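Local coordinates for protein GDSL-like Lipase (Parabacteroides distasonis, PDB 3P94) that probably acts as a serine hydrolase of the GDSL-like lipase family, perhaps a lysophospholipase that cleaves acyl esters, at residues 40-43 / 44-48. Numbering follows the deposited sequence.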
ATOM      1  N   ASP A  40       2.400 -14.813   6.331  1.00 16.61           N
ATOM      2  CA  ASP A  40       2.914 -15.723   5.295  1.00 16.74           C
ATOM      3  C   ASP A  40       4.381 -15.366   5.031  1.00 20.41           C
ATOM      4  O   ASP A  40       4.685 -14.644   4.088  1.00 20.26           O
ATOM      5  CB  ASP A  40       2.049 -15.587   4.017  1.00 18.23           C
ATOM      6  CG  ASP A  40       2.284 -16.609   2.912  1.00 22.94           C
ATOM      7  OD1 ASP A  40       3.194 -17.438   3.058  1.00 22.76           O
ATOM      8  OD2 ASP A  40       1.541 -16.577   1.901  1.00 21.64           O
ATOM      9  N   SER A  41       5.280 -15.888   5.878  1.00 17.11           N
ATOM     10  CA  SER A  41       6.720 -15.590   5.900  1.00 17.40           C
ATOM     11  C   SER A  41       7.471 -15.803   4.572  1.00 21.32           C
ATOM     12  O   SER A  41       8.504 -15.167   4.388  1.00 20.74           O
ATOM     13  CB  SER A  41       7.417 -16.375   7.004  1.00 20.65           C
ATOM     14  OG  SER A  41       7.406 -17.770   6.753  1.00 30.97           O
ATOM     15  N   THR A  42       6.954 -16.640   3.645  1.00 19.30           N
ATOM     16  CA  THR A  42       7.660 -16.870   2.382  1.00 19.05           C
ATOM     17  C   THR A  42       6.988 -16.194   1.158  1.00 22.68           C
ATOM     18  O   THR A  42       7.506 -16.366   0.055  1.00 22.84           O
ATOM     19  CB  THR A  42       7.857 -18.369   2.114  1.00 24.41           C
ATOM     20  OG1 THR A  42       6.590 -18.995   1.905  1.00 28.35           O
ATOM     21  CG2 THR A  42       8.644 -19.073   3.212  1.00 26.16           C
ATOM     22  N   PHE A  43       5.888 -15.412   1.341  1.00 18.25           N
ATOM     23  CA  PHE A  43       5.174 -14.758   0.224  1.00 17.18           C
ATOM     24  C   PHE A  43       6.100 -13.915  -0.666  1.00 19.45           C
ATOM     25  O   PHE A  43       6.040 -14.016  -1.895  1.00 18.99           O
ATOM     26  CB  PHE A  43       3.987 -13.887   0.697  1.00 17.67           C
ATOM     27  CG  PHE A  43       3.398 -13.029  -0.401  1.00 18.90           C
ATOM     28  CD1 PHE A  43       2.794 -13.608  -1.512  1.00 22.21           C
ATOM     29  CD2 PHE A  43       3.509 -11.642  -0.358  1.00 20.52           C
ATOM     30  CE1 PHE A  43       2.288 -12.813  -2.547  1.00 22.47           C
ATOM     31  CE2 PHE A  43       3.009 -10.848  -1.397  1.00 22.61           C
ATOM     32  CZ  PHE A  43       2.403 -11.437  -2.481  1.00 21.01           C
ATOM     33  N   PHE A  44       6.892 -13.046  -0.052  1.00 15.07           N
ATOM     34  CA  PHE A  44       7.760 -12.163  -0.823  1.00 14.22           C
ATOM     35  C   PHE A  44       8.941 -12.934  -1.413  1.00 19.59           C
ATOM     36  O   PHE A  44       9.215 -12.780  -2.595  1.00 18.69           O
ATOM     37  CB  PHE A  44       8.235 -10.980   0.032  1.00 15.42           C
ATOM     38  CG  PHE A  44       7.090 -10.147   0.557  1.00 16.48           C
ATOM     39  CD1 PHE A  44       6.462  -9.208  -0.255  1.00 16.76           C
ATOM     40  CD2 PHE A  44       6.611 -10.330   1.853  1.00 17.41           C
ATOM     41  CE1 PHE A  44       5.395  -8.440   0.228  1.00 16.84           C
ATOM     42  CE2 PHE A  44       5.523  -9.575   2.326  1.00 18.99           C
ATOM     43  CZ  PHE A  44       4.928  -8.635   1.508  1.00 16.16           C
ATOM     44  N   ILE A  45       9.613 -13.772  -0.606  1.00 18.64           N
ATOM     45  CA  ILE A  45      10.797 -14.528  -1.018  1.00 20.90           C
ATOM     46  C   ILE A  45      10.488 -15.498  -2.183  1.00 23.45           C
ATOM     47  O   ILE A  45      11.270 -15.534  -3.125  1.00 23.24           O
ATOM     48  CB  ILE A  45      11.422 -15.253   0.220  1.00 25.64           C
ATOM     49  CG1 ILE A  45      12.233 -14.284   1.112  1.00 26.57           C
ATOM     50  CG2 ILE A  45      12.211 -16.475  -0.147  1.00 28.10           C
ATOM     51  CD1 ILE A  45      12.130 -14.615   2.675  1.00 41.49           C
ATOM     52  N   ARG A  46       9.371 -16.261  -2.138  1.00 19.47           N
ATOM     53  CA  ARG A  46       9.058 -17.239  -3.206  1.00 19.62           C
ATOM     54  C   ARG A  46       8.708 -16.581  -4.550  1.00 24.45           C
ATOM     55  O   ARG A  46       8.823 -17.216  -5.595  1.00 24.40           O
ATOM     56  CB  ARG A  46       7.948 -18.215  -2.785  1.00 19.24           C
ATOM     57  CG  ARG A  46       6.537 -17.620  -2.633  1.00 24.18           C
ATOM     58  CD  ARG A  46       5.629 -18.633  -1.959  1.00 23.96           C
ATOM     59  NE  ARG A  46       4.253 -18.148  -1.837  1.00 19.52           N
ATOM     60  CZ  ARG A  46       3.638 -17.921  -0.684  1.00 33.68           C
ATOM     61  NH1 ARG A  46       4.269 -18.133   0.467  1.00 26.71           N
ATOM     62  NH2 ARG A  46       2.388 -17.482  -0.669  1.00 23.44           N
ATOM     63  N   ASN A  47       8.328 -15.300  -4.526  1.00 21.20           N
ATOM     64  CA  ASN A  47       7.985 -14.572  -5.740  1.00 20.23           C
ATOM     65  C   ASN A  47       9.058 -13.553  -6.144  1.00 25.98           C
ATOM     66  O   ASN A  47       8.898 -12.874  -7.163  1.00 27.34           O
ATOM     67  CB  ASN A  47       6.669 -13.865  -5.520  1.00 16.74           C
ATOM     68  CG  ASN A  47       5.490 -14.781  -5.493  1.00 28.38           C
ATOM     69  OD1 ASN A  47       5.139 -15.392  -6.500  1.00 21.46           O
ATOM     70  ND2 ASN A  47       4.832 -14.870  -4.345  1.00 20.75           N
ATOM     71  N   ASN A  48      10.143 -13.446  -5.353  1.00 21.77           N
ATOM     72  CA  ASN A  48      11.229 -12.485  -5.534  1.00 21.81           C
ATOM     73  C   ASN A  48      10.658 -11.056  -5.458  1.00 24.80           C
ATOM     74  O   ASN A  48      10.906 -10.223  -6.322  1.00 24.71           O
ATOM     75  CB  ASN A  48      12.037 -12.738  -6.834  1.00 25.78           C
ATOM     76  CG  ASN A  48      13.297 -11.901  -6.977  1.00 43.88           C
ATOM     77  OD1 ASN A  48      13.923 -11.479  -5.991  1.00 31.42           O
ATOM     78  ND2 ASN A  48      13.680 -11.625  -8.222  1.00 30.05           N
TER
HETATM   79  O   HOH W   1       8.864 -13.495   2.232  1.00 20.88           O
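Arg46 and Asp40 meet because CG of Arg46 sits between its own backbone N and carbonyl carbon (chi1 69°), sending an extended chain back over the start of the helix, while CG of Asp40 lies opposite its backbone N (chi1 -170°), presenting the carboxylate to the arginine. The guanidinium meets the carboxylate end-on in a two-bonded salt bridge: Arg46 NH1 reaches Asp40 OD1 at 2.9 Å, and Arg46 NH2 reaches Asp40 OD2, also at 2.9 Å. Both oxygens are approached on their syn side, but from somewhat out of plane. Arg46 NH1 also donates, less straight (136°), to Thr42 OG1, 2.9 Å away and in the guanidinium plane; these three bonds, with a salt bridge from Arg46 NH2 to Glu192, hold the guanidinium in its rotation. One guanidinium face lies against Phe43 CA, and Arg46 NH2 comes up to the edge of the Phe43 ring. Asp40 OD2 forms a further salt bridge with Lys189, which like Glu192 lies on helix 185-202. On the buried side, Phe43 turns its edge to the face of Phe44, ring centres 4.9 Å apart, and Trp36 packs against both rings. Arg46 N donates to Thr42 O (2.9 Å); the side-chain amide of Asn47 turns back, ND2 giving a bond of 2.9 Å to Phe43 O in the carbonyl plane. A water links Ser41 O to Ile45 N. A type I turn, Asp40 to Phe43, thus leads into a short helix closed at Asn48 by a Schellman motif, connecting to edge strand 49-53 of the parallel sheet in this flavodoxin-like SGNH hydrolase fold.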